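Local coordinates for protein Stk_08120 (Sulfolobus tokodaii str. 7, PDB 2EJX) that probably serves as a fatty acid carrier of the thermoacidophile-specific DUF3211 family, which belongs to the Bet v 1-like clan, at residues R81-Y87 with I98-N104. Residues are numbered along the deposited sequence.
Sequences RGNGILY and IILEHDN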
ATOM      1  N   ARG A  81      -4.799  -3.003  16.022  1.00 33.11           N
ATOM      2  CA  ARG A  81      -3.682  -3.953  16.137  1.00 33.20           C
ATOM      3  C   ARG A  81      -2.341  -3.231  16.012  1.00 31.88           C
ATOM      4  O   ARG A  81      -1.316  -3.863  15.813  1.00 33.02           O
ATOM      5  CB  ARG A  81      -3.772  -5.051  15.066  1.00 32.60           C
ATOM      6  CG  ARG A  81      -5.093  -5.788  14.952  1.00 34.88           C
ATOM      7  CD  ARG A  81      -5.474  -6.542  16.188  1.00 38.54           C
ATOM      8  NE  ARG A  81      -6.602  -7.447  15.931  1.00 38.71           N
ATOM      9  CZ  ARG A  81      -6.965  -8.448  16.734  1.00 39.93           C
ATOM     10  NH1 ARG A  81      -6.279  -8.692  17.848  1.00 40.36           N
ATOM     11  NH2 ARG A  81      -8.017  -9.194  16.427  1.00 35.68           N
ATOM     12  N   GLY A  82      -2.347  -1.904  16.071  1.00 30.49           N
ATOM     13  CA  GLY A  82      -1.093  -1.152  16.012  1.00 29.96           C
ATOM     14  C   GLY A  82      -1.187  -0.031  14.987  1.00 29.63           C
ATOM     15  O   GLY A  82      -2.081  -0.039  14.150  1.00 28.67           O
ATOM     16  N   ASN A  83      -0.268   0.925  15.064  1.00 28.81           N
ATOM     17  CA  ASN A  83      -0.282   2.120  14.185  1.00 28.22           C
ATOM     18  C   ASN A  83       1.012   2.115  13.383  1.00 27.16           C
ATOM     19  O   ASN A  83       1.957   1.380  13.696  1.00 27.27           O
ATOM     20  CB  ASN A  83      -0.424   3.426  14.984  1.00 28.77           C
ATOM     21  CG  ASN A  83      -1.729   3.516  15.818  1.00 30.02           C
ATOM     22  OD1 ASN A  83      -2.641   2.680  15.733  1.00 31.83           O
ATOM     23  ND2 ASN A  83      -1.830   4.590  16.610  1.00 36.32           N
ATOM     24  N   GLY A  84       1.083   2.937  12.340  1.00 26.35           N
ATOM     25  CA  GLY A  84       2.254   2.908  11.514  1.00 26.51           C
ATOM     26  C   GLY A  84       2.246   3.878  10.366  1.00 26.24           C
ATOM     27  O   GLY A  84       1.363   4.724  10.285  1.00 26.05           O
ATOM     28  N   ILE A  85       3.274   3.760   9.517  1.00 26.03           N
ATOM     29  CA  ILE A  85       3.360   4.538   8.264  1.00 26.79           C
ATOM     30  C   ILE A  85       3.740   3.614   7.105  1.00 26.14           C
ATOM     31  O   ILE A  85       4.646   2.778   7.226  1.00 25.49           O
ATOM     32  CB  ILE A  85       4.424   5.701   8.374  1.00 26.44           C
ATOM     33  CG1 ILE A  85       4.090   6.581   9.593  1.00 26.83           C
ATOM     34  CG2 ILE A  85       4.375   6.574   7.165  1.00 29.43           C
ATOM     35  CD1 ILE A  85       5.061   7.689   9.901  1.00 30.08           C
ATOM     36  N   LEU A  86       3.049   3.782   5.984  1.00 25.83           N
ATOM     37  CA  LEU A  86       3.447   3.137   4.726  1.00 25.66           C
ATOM     38  C   LEU A  86       4.033   4.188   3.798  1.00 25.50           C
ATOM     39  O   LEU A  86       3.370   5.184   3.475  1.00 26.78           O
ATOM     40  CB  LEU A  86       2.239   2.465   4.069  1.00 25.36           C
ATOM     41  CG  LEU A  86       2.423   1.720   2.735  1.00 27.24           C
ATOM     42  CD1 LEU A  86       3.313   0.588   2.935  1.00 24.16           C
ATOM     43  CD2 LEU A  86       1.056   1.202   2.334  1.00 27.08           C
ATOM     44  N   TYR A  87       5.263   3.961   3.360  1.00 25.67           N
ATOM     45  CA  TYR A  87       5.900   4.861   2.411  1.00 26.55           C
ATOM     46  C   TYR A  87       5.988   4.240   1.034  1.00 25.54           C
ATOM     47  O   TYR A  87       6.327   3.076   0.909  1.00 24.12           O
ATOM     48  CB  TYR A  87       7.335   5.135   2.817  1.00 28.26           C
ATOM     49  CG  TYR A  87       7.486   5.641   4.223  1.00 30.51           C
ATOM     50  CD1 TYR A  87       7.557   7.003   4.473  1.00 32.31           C
ATOM     51  CD2 TYR A  87       7.547   4.748   5.305  1.00 30.57           C
ATOM     52  CE1 TYR A  87       7.696   7.476   5.766  1.00 33.36           C
ATOM     53  CE2 TYR A  87       7.694   5.219   6.605  1.00 35.51           C
ATOM     54  CZ  TYR A  87       7.759   6.589   6.824  1.00 34.60           C
ATOM     55  OH  TYR A  87       7.906   7.103   8.117  1.00 35.54           O
ATOM     56  N   ILE A  98       8.836   0.522  -1.480  1.00 22.87           N
ATOM     57  CA  ILE A  98       7.712   0.494  -0.535  1.00 23.48           C
ATOM     58  C   ILE A  98       8.280   0.047   0.801  1.00 24.60           C
ATOM     59  O   ILE A  98       9.000  -0.968   0.859  1.00 25.32           O
ATOM     60  CB  ILE A  98       6.605  -0.495  -0.990  1.00 22.97           C
ATOM     61  CG1 ILE A  98       6.147  -0.120  -2.420  1.00 22.66           C
ATOM     62  CG2 ILE A  98       5.463  -0.556   0.036  1.00 23.11           C
ATOM     63  CD1 ILE A  98       4.990  -0.981  -2.962  1.00 24.54           C
ATOM     64  N   ILE A  99       7.999   0.840   1.837  1.00 24.74           N
ATOM     65  CA  ILE A  99       8.469   0.524   3.174  1.00 25.50           C
ATOM     66  C   ILE A  99       7.256   0.625   4.097  1.00 25.16           C
ATOM     67  O   ILE A  99       6.644   1.684   4.180  1.00 24.90           O
ATOM     68  CB  ILE A  99       9.517   1.550   3.698  1.00 25.81           C
ATOM     69  CG1 ILE A  99      10.688   1.697   2.722  1.00 27.78           C
ATOM     70  CG2 ILE A  99      10.033   1.134   5.068  1.00 26.08           C
ATOM     71  CD1 ILE A  99      10.599   2.993   1.883  1.00 30.02           C
ATOM     72  N   LEU A 100       6.943  -0.456   4.805  1.00 24.82           N
ATOM     73  CA  LEU A 100       5.910  -0.459   5.833  1.00 26.21           C
ATOM     74  C   LEU A 100       6.530  -0.537   7.230  1.00 27.34           C
ATOM     75  O   LEU A 100       7.243  -1.517   7.549  1.00 26.05           O
ATOM     76  CB  LEU A 100       4.961  -1.648   5.662  1.00 24.56           C
ATOM     77  CG  LEU A 100       3.774  -1.692   6.644  1.00 26.68           C
ATOM     78  CD1 LEU A 100       2.838  -0.476   6.535  1.00 26.81           C
ATOM     79  CD2 LEU A 100       2.970  -3.014   6.462  1.00 28.67           C
ATOM     80  N   GLU A 101       6.265   0.478   8.050  1.00 27.95           N
ATOM     81  CA  GLU A 101       6.783   0.487   9.419  1.00 31.23           C
ATOM     82  C   GLU A 101       5.610   0.493  10.405  1.00 30.62           C
ATOM     83  O   GLU A 101       4.835   1.443  10.453  1.00 31.77           O
ATOM     84  CB  GLU A 101       7.709   1.686   9.643  1.00 31.77           C
ATOM     85  CG  GLU A 101       8.963   1.712   8.791  1.00 35.36           C
ATOM     86  CD  GLU A 101       9.806   2.977   8.981  1.00 36.37           C
ATOM     87  OE1 GLU A 101       9.393   3.851   9.778  1.00 40.64           O
ATOM     88  OE2 GLU A 101      10.854   3.116   8.278  1.00 42.60           O
ATOM     89  N   HIS A 102       5.470  -0.585  11.176  1.00 29.81           N
ATOM     90  CA  HIS A 102       4.341  -0.768  12.065  1.00 30.41           C
ATOM     91  C   HIS A 102       4.840  -0.728  13.523  1.00 31.10           C
ATOM     92  O   HIS A 102       5.881  -1.289  13.811  1.00 30.93           O
ATOM     93  CB  HIS A 102       3.703  -2.116  11.743  1.00 31.01           C
ATOM     94  CG  HIS A 102       2.383  -2.343  12.408  1.00 31.83           C
ATOM     95  ND1 HIS A 102       1.237  -1.660  12.042  1.00 32.51           N
ATOM     96  CD2 HIS A 102       2.020  -3.184  13.406  1.00 30.03           C
ATOM     97  CE1 HIS A 102       0.229  -2.054  12.800  1.00 32.56           C
ATOM     98  NE2 HIS A 102       0.677  -2.980  13.635  1.00 31.54           N
ATOM     99  N   ASP A 103       4.092  -0.101  14.420  1.00 31.36           N
ATOM    100  CA  ASP A 103       4.589   0.140  15.793  1.00 33.45           C
ATOM    101  C   ASP A 103       4.327  -1.003  16.789  1.00 33.78           C
ATOM    102  O   ASP A 103       4.769  -0.944  17.965  1.00 34.68           O
ATOM    103  CB  ASP A 103       4.138   1.509  16.346  1.00 33.14           C
ATOM    104  CG  ASP A 103       2.685   1.521  16.876  1.00 37.68           C
ATOM    105  OD1 ASP A 103       1.969   0.478  16.855  1.00 37.74           O
ATOM    106  OD2 ASP A 103       2.245   2.612  17.317  1.00 42.28           O
ATOM    107  N   ASN A 104       3.636  -2.047  16.330  1.00 32.69           N
ATOM    108  CA  ASN A 104       3.318  -3.181  17.193  1.00 31.91           C
ATOM    109  C   ASN A 104       4.068  -4.436  16.779  1.00 32.18           C
ATOM    110  O   ASN A 104       3.827  -5.026  15.711  1.00 31.22           O
ATOM    111  CB  ASN A 104       1.792  -3.366  17.275  1.00 31.91           C
ATOM    112  CG  ASN A 104       1.380  -4.457  18.252  1.00 32.05           C
ATOM    113  OD1 ASN A 104       1.914  -5.559  18.227  1.00 33.99           O
ATOM    114  ND2 ASN A 104       0.408  -4.161  19.094  1.00 34.04           N
TER
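Antiparallel pairing of strands 82-92 and 95-102, the last hairpin of the sheet, makes this contact; the axes of segments 82-87 and 98-102 come within 4.7 Å, their N-to-C directions 178° apart. Two hydrogen-bonded pairs fix the register: Ile85 N to Glu101 O and Glu101 N to Ile85 O, both 2.9 Å, then Tyr87 N to Ile99 O at 2.8 Å and Ile99 N to Tyr87 O at 2.9 Å. At the hairpin's open end Asp103 N still reaches Asn83 O (2.7 Å), but Asn83 N is met by the side-chain atom Asp103 OD1 (2.9 Å, N-H...O angle 172°), not a backbone carbonyl. His102 NE2 donates to Arg81 O at 3.1 Å, while His102 ND1 is hydrogen-bonded to Tyr77 OH. Gly82 leaves room for the imidazole: an ideal CB would lie 2.3 Å from His102 NE2, and its phi of 131° also calls for glycine. On the face toward helix 105-137, Leu86 CD1 packs 3.8 Å from both Leu100 CD1 and Ile98 CG2, whose residues touch that helix. The opposite face carries Ile85, Tyr87, Ile99 and Glu101, with Tyr87 CB 4.0 Å from Ile99 CD1. Asn104 N-caps helix 105-137, its OD1 accepting from Thr107 N. A curved antiparallel sheet leading into a long C-terminal helix packed against it is characteristic of the Bet v 1-like, helix-grip fold.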